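Local structure of uronate isomerase (Bacillus halodurans C-125, 3HK8) at residues 26-31 against 141-146; 168-173 against 219-224; 256-261 against 320-325. The protein probably interconverts uronate sugars with their keto forms, as uronate isomerases of the amidohydrolase superfamily do, and holds zinc beside its sugar-binding site. All coordinates share one frame; numbering follows the deposited sequence.

Interaction 1 (26-31 against 141-146); sequences HTHLFS and VMTNDP. With ZN (zinc ion), chain E; HDL (D-arabinohydroxamic acid), chain C.
T143 meets the two zinc-binding histidines through its hydroxyl: OG1 lies 3.2 Å from CE1 of H26 and sits over one face of the H28 ring. Both imidazoles reach the zinc ion through NE2, at 2.0 Å for H28, and O1A and O2 of D-arabinohydroxamic acid and D355 complete its shell. With CG anti to the backbone N (chi1 176°), the H26 ring leaves its own backbone and swings in toward T143. Its second nitrogen, ND1, donates to water 1, which lies at the ring edge and gives its own hydrogens to M142 O and, more distantly, to T143 OG1. That hydroxyl donates in turn to T27 O at 2.7 Å.

Further out, T27 OG1 donates to V141 O (2.9 Å) from above the carbonyl plane, and it also accepts from L29 N, forming an ST turn. Water 2 joins L29 O to T143 N. At the far end M142 SD makes an oblique Met-aromatic contact with F30, its centroid distance being 5.2 Å.

With ND1 donating to water 1 and NE2 on the zinc ion, H26 is held at both nitrogens, which fixes the rotation of its ring.

Interaction 2 (168-173 against 219-224); sequences ALRLDP and YMAVSL. With HDL (D-arabinohydroxamic acid), chain C.
A168 lays its CB over one face of the Y219 ring, a CH-pi contact 4.1 Å from the centroid and shifted toward the rim; the ring's hydroxyl is hydrogen-bonded to M25 O. From here the two strands run parallel. L169 N donates to Y219 O, A221 N to L169 O, and L171 N to A221 O at 2.8 Å, the last almost in line with the carbonyl bond. L169 and M220 project from one face of this pair, side by side and pointing the same way, with L169 CD2 packed on M220 CG. Helices 198-215 and 235-250 cover that side.

R170 and A221 occupy the other face, and there the chemistry turns polar. Bends at chi2 and chi3 (59° and 84°) fold the arginine so that its aliphatic CD passes A221 O and the guanidinium arrives edge-on at D-arabinohydroxamic acid, NH2 donating to O1A at 2.6 Å. Its NH1 forms a salt bridge with D172 OD2 (3.0 Å), though the hydrogen bond itself is weak. The D172 carboxylate is held by S223 as well: S223 N reaches OD1 at 3.0 Å and S223 OG reaches OD2 at 2.6 Å, both from above the carboxylate plane. D172 is thus a second-shell residue, positioning the arginine and probably helping to balance its charge.

Parallel strands packed against helices on one side, with ligand-binding groups on the other and at their C-terminal ends, are typical of the (beta/alpha)8-type barrel of the amidohydrolase superfamily.

Interaction 3 (256-261 against 320-325); sequences AMMIGV and MIFGCW. With HDL (D-arabinohydroxamic acid), chain C.
Methionine against tryptophan gives this contact its unusual character: M258 sets both ends of its side chain, CB and CE, over one face of the W325 indole. CB lies 3.8 Å from the centroid of the six-membered ring, a CH-pi contact, while SD makes an oblique Met-aromatic approach to the five-membered ring. The bend at chi3 (90°) carries CE over the rim of the indole and on to the edge of the F322 ring, where it touches CZ at 4.0 Å.

W325 extends its CG anti to the backbone N (chi1 -176°), which sends the indole across to strand 255-262. There CZ3 meets I259 O edge-on at 3.6 Å, and CH2 packs near V261 CB. At the other end of the ring, NE1 donates to O2 of D-arabinohydroxamic acid at 2.9 Å in a nearly straight bond (177°). A leucine in place of W325 would probably leave that ligand oxygen without its indole donor and open a gap beside M258, whose thioether would be freer to turn.

No backbone bond joins the segments, because strand 296-300 stands between strands 255-262 and 319-321; its T299 touches both M258 and W325, and helix 331-345 covers I321 and C324.

In the fold
All three interactions are buried and all touch D-arabinohydroxamic acid, but only interaction 1 supplies zinc ligands. It joins two loops that follow strands 22-24 and 137-141, using waters and hydroxyls. Interaction 2 is a true parallel strand pair, combining backbone ladder, apolar face and charged cluster. Interaction 3 relies on apolar and aromatic packing between strand 255-262 and the loop after strand 319-321, which are not neighbours in the sheet. Interactions 2 and 3 share one sheet, with L224 N 2.7 Å from M258 O where strands 220-224 and 255-262 adjoin. Interaction 1 meets interaction 2 through probable backbone bonds of N144 with A168 and R170, and interaction 3 where H26 CD2 packs on M258 CE.

Interaction 1 (26-31 against 141-146)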
loop_
_atom_site.group_PDB
_atom_site.type_symbol
_atom_site.label_atom_id
_atom_site.label_comp_id
_atom_site.label_asym_id
_atom_site.label_seq_id
_atom_site.Cartn_x
_atom_site.Cartn_y
_atom_site.Cartn_z
ATOM N N HIS A 26 2.972 -20.517 -32.071
ATOM C CA HIS A 26 2.810 -19.073 -31.958
ATOM C C HIS A 26 3.805 -18.325 -32.827
ATOM O O HIS A 26 5.012 -18.335 -32.571
ATOM C CB HIS A 26 2.937 -18.561 -30.524
ATOM C CG HIS A 26 2.875 -17.067 -30.433
ATOM N ND1 HIS A 26 1.813 -16.340 -30.928
ATOM C CD2 HIS A 26 3.759 -16.159 -29.955
ATOM C CE1 HIS A 26 2.044 -15.050 -30.759
ATOM N NE2 HIS A 26 3.219 -14.914 -30.171
ATOM N N THR A 27 3.281 -17.679 -33.864
ATOM C CA THR A 27 4.094 -16.893 -34.786
ATOM C C THR A 27 3.285 -15.674 -35.212
ATOM O O THR A 27 2.121 -15.514 -34.826
ATOM C CB THR A 27 4.436 -17.664 -36.081
ATOM O OG1 THR A 27 3.280 -17.691 -36.930
ATOM C CG2 THR A 27 4.873 -19.099 -35.771
ATOM N N HIS A 28 3.921 -14.824 -36.011
ATOM C CA HIS A 28 3.295 -13.631 -36.546
ATOM C C HIS A 28 3.429 -13.725 -38.061
ATOM O O HIS A 28 3.657 -12.731 -38.755
ATOM C CB HIS A 28 3.987 -12.381 -35.994
ATOM C CG HIS A 28 3.806 -12.211 -34.518
ATOM N ND1 HIS A 28 2.689 -11.620 -33.968
ATOM C CD2 HIS A 28 4.562 -12.630 -33.475
ATOM C CE1 HIS A 28 2.763 -11.684 -32.651
ATOM N NE2 HIS A 28 3.890 -12.294 -32.326
ATOM N N LEU A 29 3.301 -14.953 -38.559
ATOM C CA LEU A 29 3.369 -15.221 -39.988
ATOM C C LEU A 29 1.939 -15.364 -40.484
ATOM O O LEU A 29 1.011 -15.509 -39.686
ATOM C CB LEU A 29 4.147 -16.512 -40.262
ATOM C CG LEU A 29 5.597 -16.504 -39.771
ATOM C CD1 LEU A 29 6.283 -17.821 -40.131
ATOM C CD2 LEU A 29 6.331 -15.323 -40.397
ATOM N N PHE A 30 1.761 -15.315 -41.798
ATOM C CA PHE A 30 0.436 -15.439 -42.386
ATOM C C PHE A 30 0.466 -16.338 -43.611
ATOM O O PHE A 30 1.487 -16.440 -44.294
ATOM C CB PHE A 30 -0.090 -14.057 -42.787
ATOM C CG PHE A 30 -0.386 -13.157 -41.623
ATOM C CD1 PHE A 30 -1.579 -13.283 -40.916
ATOM C CD2 PHE A 30 0.529 -12.184 -41.230
ATOM C CE1 PHE A 30 -1.859 -12.446 -39.830
ATOM C CE2 PHE A 30 0.261 -11.342 -40.145
ATOM C CZ PHE A 30 -0.938 -11.476 -39.445
ATOM N N SER A 31 -0.657 -17.002 -43.874
ATOM C CA SER A 31 -0.778 -17.859 -45.046
ATOM C C SER A 31 -0.396 -16.956 -46.220
ATOM O O SER A 31 -0.839 -15.810 -46.293
ATOM C CB SER A 31 -2.222 -18.338 -45.192
ATOM O OG SER A 31 -2.328 -19.297 -46.224
ATOM N N VAL A 141 1.065 -21.638 -36.443
ATOM C CA VAL A 141 -0.101 -21.020 -35.832
ATOM C C VAL A 141 0.112 -19.512 -35.972
ATOM O O VAL A 141 1.123 -18.975 -35.527
ATOM C CB VAL A 141 -0.236 -21.392 -34.348
ATOM C CG1 VAL A 141 -1.396 -20.608 -33.712
ATOM C CG2 VAL A 141 -0.489 -22.900 -34.216
ATOM N N MET A 142 -0.841 -18.849 -36.621
ATOM C CA MET A 142 -0.790 -17.413 -36.860
ATOM C C MET A 142 -1.327 -16.666 -35.649
ATOM O O MET A 142 -1.850 -17.270 -34.713
ATOM C CB MET A 142 -1.682 -17.029 -38.063
ATOM C CG MET A 142 -1.414 -17.734 -39.398
ATOM S SD MET A 142 -2.554 -17.193 -40.755
ATOM C CE MET A 142 -3.961 -18.105 -40.354
ATOM N N THR A 143 -1.179 -15.347 -35.684
ATOM C CA THR A 143 -1.716 -14.456 -34.657
ATOM C C THR A 143 -2.679 -13.608 -35.499
ATOM O O THR A 143 -2.245 -12.789 -36.317
ATOM C CB THR A 143 -0.643 -13.534 -34.037
ATOM O OG1 THR A 143 0.276 -14.317 -33.267
ATOM C CG2 THR A 143 -1.296 -12.499 -33.118
ATOM N N ASN A 144 -3.976 -13.823 -35.319
ATOM C CA ASN A 144 -4.970 -13.108 -36.105
ATOM C C ASN A 144 -5.788 -12.129 -35.274
ATOM O O ASN A 144 -6.610 -12.523 -34.449
ATOM C CB ASN A 144 -5.873 -14.132 -36.794
ATOM C CG ASN A 144 -5.073 -15.157 -37.578
ATOM O OD1 ASN A 144 -4.575 -14.874 -38.672
ATOM N ND2 ASN A 144 -4.917 -16.342 -37.009
ATOM N N ASP A 145 -5.548 -10.844 -35.517
ATOM C CA ASP A 145 -6.216 -9.768 -34.800
ATOM C C ASP A 145 -7.318 -9.124 -35.642
ATOM O O ASP A 145 -7.046 -8.377 -36.579
ATOM C CB ASP A 145 -5.174 -8.720 -34.391
ATOM C CG ASP A 145 -5.788 -7.503 -33.725
ATOM O OD1 ASP A 145 -6.974 -7.555 -33.327
ATOM O OD2 ASP A 145 -5.067 -6.492 -33.590
ATOM N N PRO A 146 -8.586 -9.408 -35.305
ATOM C CA PRO A 146 -9.744 -8.862 -36.024
ATOM C C PRO A 146 -9.909 -7.348 -35.872
ATOM O O PRO A 146 -10.796 -6.757 -36.484
ATOM C CB PRO A 146 -10.911 -9.633 -35.417
ATOM C CG PRO A 146 -10.475 -9.800 -33.985
ATOM C CD PRO A 146 -9.020 -10.219 -34.153
HETATM ZN ZN ZN E . 4.265 -13.053 -30.463
HETATM O O1A HDL C . 2.895 -11.805 -29.308
HETATM C C1 HDL C . 3.411 -10.789 -28.773
HETATM O O1B HDL C . 2.777 -9.902 -28.152
HETATM C C2 HDL C . 4.936 -10.601 -28.871
HETATM O O2 HDL C . 5.541 -11.843 -29.256
HETATM C C3 HDL C . 5.252 -9.476 -29.899
HETATM O O3 HDL C . 4.900 -9.870 -31.225
HETATM C C4 HDL C . 6.754 -9.019 -29.938
HETATM O O4 HDL C . 6.868 -7.711 -30.493
HETATM C C5 HDL C . 7.683 -9.952 -30.762
HETATM O O5 HDL C . 8.299 -9.559 -31.754
HETATM N N6 HDL C . 7.793 -11.222 -30.351
HETATM O O6 HDL C . 8.481 -11.566 -29.229
HETATM O O HOH W 1 -0.636 -17.192 -31.966
HETATM O O HOH W 2 0.216 -13.983 -37.520
#

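Interaction 2 (168-173 against 219-224)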
loop_
_atom_site.group_PDB
_atom_site.type_symbol
_atom_site.label_atom_id
_atom_site.label_comp_id
_atom_site.label_asym_id
_atom_site.label_seq_id
_atom_site.Cartn_x
_atom_site.Cartn_y
_atom_site.Cartn_z
ATOM N N ALA A 168 -5.417 -18.251 -34.710
ATOM C CA ALA A 168 -5.452 -18.028 -33.273
ATOM C C ALA A 168 -6.070 -16.637 -33.137
ATOM O O ALA A 168 -5.588 -15.669 -33.735
ATOM C CB ALA A 168 -4.043 -18.061 -32.681
ATOM N N LEU A 169 -7.148 -16.544 -32.367
ATOM C CA LEU A 169 -7.857 -15.283 -32.176
ATOM C C LEU A 169 -7.191 -14.375 -31.132
ATOM O O LEU A 169 -7.339 -14.591 -29.929
ATOM C CB LEU A 169 -9.313 -15.583 -31.784
ATOM C CG LEU A 169 -10.280 -14.425 -31.495
ATOM C CD1 LEU A 169 -10.373 -13.480 -32.694
ATOM C CD2 LEU A 169 -11.647 -14.998 -31.168
ATOM N N ARG A 170 -6.456 -13.365 -31.599
ATOM C CA ARG A 170 -5.772 -12.429 -30.710
ATOM C C ARG A 170 -6.769 -11.377 -30.247
ATOM O O ARG A 170 -7.463 -10.775 -31.067
ATOM C CB ARG A 170 -4.592 -11.769 -31.429
ATOM C CG ARG A 170 -3.831 -10.757 -30.567
ATOM C CD ARG A 170 -3.266 -11.385 -29.288
ATOM N NE ARG A 170 -1.992 -12.037 -29.538
ATOM C CZ ARG A 170 -0.802 -11.548 -29.187
ATOM N NH1 ARG A 170 -0.703 -10.390 -28.545
ATOM N NH2 ARG A 170 0.300 -12.208 -29.518
ATOM N N LEU A 171 -6.824 -11.135 -28.939
ATOM C CA LEU A 171 -7.798 -10.195 -28.392
ATOM C C LEU A 171 -7.316 -8.976 -27.597
ATOM O O LEU A 171 -8.108 -8.367 -26.873
ATOM C CB LEU A 171 -8.787 -10.986 -27.534
ATOM C CG LEU A 171 -9.549 -12.062 -28.315
ATOM C CD1 LEU A 171 -10.278 -12.982 -27.355
ATOM C CD2 LEU A 171 -10.516 -11.392 -29.286
ATOM N N ASP A 172 -6.046 -8.610 -27.727
ATOM C CA ASP A 172 -5.502 -7.466 -26.991
ATOM C C ASP A 172 -6.374 -6.197 -26.970
ATOM O O ASP A 172 -6.639 -5.645 -25.908
ATOM C CB ASP A 172 -4.104 -7.124 -27.525
ATOM C CG ASP A 172 -3.079 -8.212 -27.217
ATOM O OD1 ASP A 172 -3.492 -9.365 -26.972
ATOM O OD2 ASP A 172 -1.864 -7.922 -27.229
ATOM N N PRO A 173 -6.830 -5.722 -28.142
ATOM C CA PRO A 173 -7.663 -4.510 -28.185
ATOM C C PRO A 173 -8.942 -4.615 -27.361
ATOM O O PRO A 173 -9.343 -3.659 -26.696
ATOM C CB PRO A 173 -7.952 -4.342 -29.678
ATOM C CG PRO A 173 -6.723 -4.936 -30.322
ATOM C CD PRO A 173 -6.538 -6.199 -29.504
ATOM N N TYR A 219 -6.912 -21.561 -30.440
ATOM C CA TYR A 219 -7.001 -20.927 -29.129
ATOM C C TYR A 219 -7.202 -19.417 -29.252
ATOM O O TYR A 219 -7.015 -18.851 -30.325
ATOM C CB TYR A 219 -5.749 -21.235 -28.277
ATOM C CG TYR A 219 -4.431 -20.697 -28.802
ATOM C CD1 TYR A 219 -4.131 -19.334 -28.743
ATOM C CD2 TYR A 219 -3.471 -21.560 -29.337
ATOM C CE1 TYR A 219 -2.904 -18.845 -29.199
ATOM C CE2 TYR A 219 -2.252 -21.084 -29.797
ATOM C CZ TYR A 219 -1.972 -19.729 -29.724
ATOM O OH TYR A 219 -0.759 -19.264 -30.170
ATOM N N MET A 220 -7.636 -18.783 -28.164
ATOM C CA MET A 220 -7.823 -17.331 -28.131
ATOM C C MET A 220 -6.633 -16.852 -27.309
ATOM O O MET A 220 -6.250 -17.513 -26.342
ATOM C CB MET A 220 -9.142 -16.948 -27.437
ATOM C CG MET A 220 -10.406 -17.246 -28.256
ATOM S SD MET A 220 -11.958 -16.745 -27.420
ATOM C CE MET A 220 -12.244 -18.145 -26.401
ATOM N N ALA A 221 -6.050 -15.714 -27.674
ATOM C CA ALA A 221 -4.872 -15.224 -26.960
ATOM C C ALA A 221 -4.868 -13.733 -26.648
ATOM O O ALA A 221 -5.601 -12.952 -27.257
ATOM C CB ALA A 221 -3.624 -15.576 -27.759
ATOM N N VAL A 222 -4.017 -13.354 -25.696
ATOM C CA VAL A 222 -3.856 -11.962 -25.283
ATOM C C VAL A 222 -2.509 -11.788 -24.575
ATOM O O VAL A 222 -2.044 -12.698 -23.879
ATOM C CB VAL A 222 -4.983 -11.520 -24.295
ATOM C CG1 VAL A 222 -4.859 -12.289 -22.981
ATOM C CG2 VAL A 222 -4.893 -10.015 -24.019
ATOM N N SER A 223 -1.866 -10.640 -24.777
ATOM C CA SER A 223 -0.611 -10.356 -24.089
ATOM C C SER A 223 -1.044 -9.440 -22.945
ATOM O O SER A 223 -1.893 -8.562 -23.134
ATOM C CB SER A 223 0.408 -9.663 -25.011
ATOM O OG SER A 223 -0.030 -8.390 -25.446
ATOM N N LEU A 224 -0.484 -9.667 -21.760
ATOM C CA LEU A 224 -0.860 -8.907 -20.575
ATOM C C LEU A 224 0.314 -8.214 -19.885
ATOM O O LEU A 224 1.456 -8.661 -19.973
ATOM C CB LEU A 224 -1.567 -9.845 -19.586
ATOM C CG LEU A 224 -2.806 -10.553 -20.150
ATOM C CD1 LEU A 224 -3.200 -11.735 -19.261
ATOM C CD2 LEU A 224 -3.949 -9.543 -20.272
HETATM O O1A HDL C . 2.895 -11.805 -29.308
HETATM C C1 HDL C . 3.411 -10.789 -28.773
HETATM O O1B HDL C . 2.777 -9.902 -28.152
HETATM C C2 HDL C . 4.936 -10.601 -28.871
HETATM O O2 HDL C . 5.541 -11.843 -29.256
HETATM C C3 HDL C . 5.252 -9.476 -29.899
HETATM O O3 HDL C . 4.900 -9.870 -31.225
HETATM C C4 HDL C . 6.754 -9.019 -29.938
HETATM O O4 HDL C . 6.868 -7.711 -30.493
HETATM C C5 HDL C . 7.683 -9.952 -30.762
HETATM O O5 HDL C . 8.299 -9.559 -31.754
HETATM N N6 HDL C . 7.793 -11.222 -30.351
HETATM O O6 HDL C . 8.481 -11.566 -29.229
#

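Interaction 3 (256-261 against 320-325)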
loop_
_atom_site.group_PDB
_atom_site.type_symbol
_atom_site.label_atom_id
_atom_site.label_comp_id
_atom_site.label_asym_id
_atom_site.label_seq_id
_atom_site.Cartn_x
_atom_site.Cartn_y
_atom_site.Cartn_z
ATOM N N ALA A 256 -4.836 -18.543 -24.186
ATOM C CA ALA A 256 -3.402 -18.310 -24.080
ATOM C C ALA A 256 -3.119 -16.919 -23.527
ATOM O O ALA A 256 -3.627 -15.923 -24.036
ATOM C CB ALA A 256 -2.741 -18.477 -25.441
ATOM N N MET A 257 -2.316 -16.866 -22.468
ATOM C CA MET A 257 -1.946 -15.609 -21.835
ATOM C C MET A 257 -0.424 -15.433 -21.896
ATOM O O MET A 257 0.319 -16.285 -21.427
ATOM C CB MET A 257 -2.415 -15.589 -20.370
ATOM C CG MET A 257 -3.923 -15.756 -20.170
ATOM S SD MET A 257 -4.458 -15.606 -18.434
ATOM C CE MET A 257 -3.888 -17.157 -17.788
ATOM N N MET A 258 0.020 -14.331 -22.494
ATOM C CA MET A 258 1.437 -14.002 -22.624
ATOM C C MET A 258 1.623 -12.823 -21.668
ATOM O O MET A 258 1.333 -11.668 -22.002
ATOM C CB MET A 258 1.751 -13.626 -24.081
ATOM C CG MET A 258 1.250 -14.687 -25.093
ATOM S SD MET A 258 1.825 -14.513 -26.813
ATOM C CE MET A 258 3.305 -15.482 -26.709
ATOM N N ILE A 259 2.117 -13.138 -20.474
ATOM C CA ILE A 259 2.253 -12.168 -19.393
ATOM C C ILE A 259 3.620 -11.551 -19.111
ATOM O O ILE A 259 4.650 -12.224 -19.197
ATOM C CB ILE A 259 1.735 -12.815 -18.084
ATOM C CG1 ILE A 259 0.330 -13.379 -18.317
ATOM C CG2 ILE A 259 1.750 -11.801 -16.931
ATOM C CD1 ILE A 259 -0.104 -14.394 -17.270
ATOM N N GLY A 260 3.600 -10.262 -18.764
ATOM C CA GLY A 260 4.815 -9.545 -18.417
ATOM C C GLY A 260 5.305 -8.426 -19.321
ATOM O O GLY A 260 6.369 -7.852 -19.068
ATOM N N VAL A 261 4.559 -8.098 -20.371
ATOM C CA VAL A 261 5.003 -7.041 -21.278
ATOM C C VAL A 261 4.503 -5.643 -20.889
ATOM O O VAL A 261 3.310 -5.433 -20.689
ATOM C CB VAL A 261 4.577 -7.340 -22.742
ATOM C CG1 VAL A 261 3.057 -7.427 -22.850
ATOM C CG2 VAL A 261 5.113 -6.267 -23.666
ATOM N N MET A 320 -0.856 -25.434 -19.503
ATOM C CA MET A 320 0.195 -25.957 -20.373
ATOM C C MET A 320 1.127 -24.774 -20.615
ATOM O O MET A 320 0.723 -23.772 -21.208
ATOM C CB MET A 320 -0.367 -26.456 -21.708
ATOM C CG MET A 320 0.722 -26.908 -22.690
ATOM S SD MET A 320 1.706 -28.339 -22.117
ATOM C CE MET A 320 0.511 -29.613 -22.278
ATOM N N ILE A 321 2.361 -24.863 -20.134
ATOM C CA ILE A 321 3.279 -23.757 -20.349
ATOM C C ILE A 321 4.021 -23.985 -21.652
ATOM O O ILE A 321 4.268 -25.133 -22.048
ATOM C CB ILE A 321 4.266 -23.587 -19.169
ATOM C CG1 ILE A 321 5.202 -24.784 -19.060
ATOM C CG2 ILE A 321 3.480 -23.447 -17.869
ATOM C CD1 ILE A 321 6.117 -24.695 -17.844
ATOM N N PHE A 322 4.353 -22.891 -22.334
ATOM C CA PHE A 322 5.040 -22.994 -23.607
ATOM C C PHE A 322 6.107 -21.937 -23.849
ATOM O O PHE A 322 6.053 -20.836 -23.299
ATOM C CB PHE A 322 4.017 -22.937 -24.751
ATOM C CG PHE A 322 3.382 -21.576 -24.942
ATOM C CD1 PHE A 322 3.887 -20.684 -25.886
ATOM C CD2 PHE A 322 2.298 -21.180 -24.161
ATOM C CE1 PHE A 322 3.326 -19.417 -26.052
ATOM C CE2 PHE A 322 1.726 -19.912 -24.313
ATOM C CZ PHE A 322 2.241 -19.028 -25.260
ATOM N N GLY A 323 7.073 -22.323 -24.679
ATOM C CA GLY A 323 8.160 -21.471 -25.115
ATOM C C GLY A 323 9.012 -20.622 -24.193
ATOM O O GLY A 323 8.838 -20.570 -22.976
ATOM N N CYS A 324 9.984 -19.981 -24.829
ATOM C CA CYS A 324 10.916 -19.069 -24.184
ATOM C C CYS A 324 10.653 -17.815 -24.990
ATOM O O CYS A 324 11.240 -17.578 -26.042
ATOM C CB CYS A 324 12.341 -19.582 -24.352
ATOM S SG CYS A 324 12.509 -21.245 -23.632
ATOM N N TRP A 325 9.726 -17.026 -24.470
ATOM C CA TRP A 325 9.240 -15.830 -25.125
ATOM C C TRP A 325 10.051 -14.537 -25.150
ATOM O O TRP A 325 10.497 -14.034 -24.107
ATOM C CB TRP A 325 7.842 -15.544 -24.556
ATOM C CG TRP A 325 7.102 -14.394 -25.162
ATOM C CD1 TRP A 325 7.026 -14.067 -26.485
ATOM C CD2 TRP A 325 6.242 -13.475 -24.472
ATOM N NE1 TRP A 325 6.164 -13.001 -26.663
ATOM C CE2 TRP A 325 5.671 -12.622 -25.444
ATOM C CE3 TRP A 325 5.898 -13.293 -23.122
ATOM C CZ2 TRP A 325 4.772 -11.601 -25.113
ATOM C CZ3 TRP A 325 5.007 -12.277 -22.793
ATOM C CH2 TRP A 325 4.454 -11.443 -23.788
HETATM O O1A HDL C . 2.895 -11.805 -29.308
HETATM C C1 HDL C . 3.411 -10.789 -28.773
HETATM O O1B HDL C . 2.777 -9.902 -28.152
HETATM C C2 HDL C . 4.936 -10.601 -28.871
HETATM O O2 HDL C . 5.541 -11.843 -29.256
HETATM C C3 HDL C . 5.252 -9.476 -29.899
HETATM O O3 HDL C . 4.900 -9.870 -31.225
HETATM C C4 HDL C . 6.754 -9.019 -29.938
HETATM O O4 HDL C . 6.868 -7.711 -30.493
HETATM C C5 HDL C . 7.683 -9.952 -30.762
HETATM O O5 HDL C . 8.299 -9.559 -31.754
HETATM N N6 HDL C . 7.793 -11.222 -30.351
HETATM O O6 HDL C . 8.481 -11.566 -29.229
#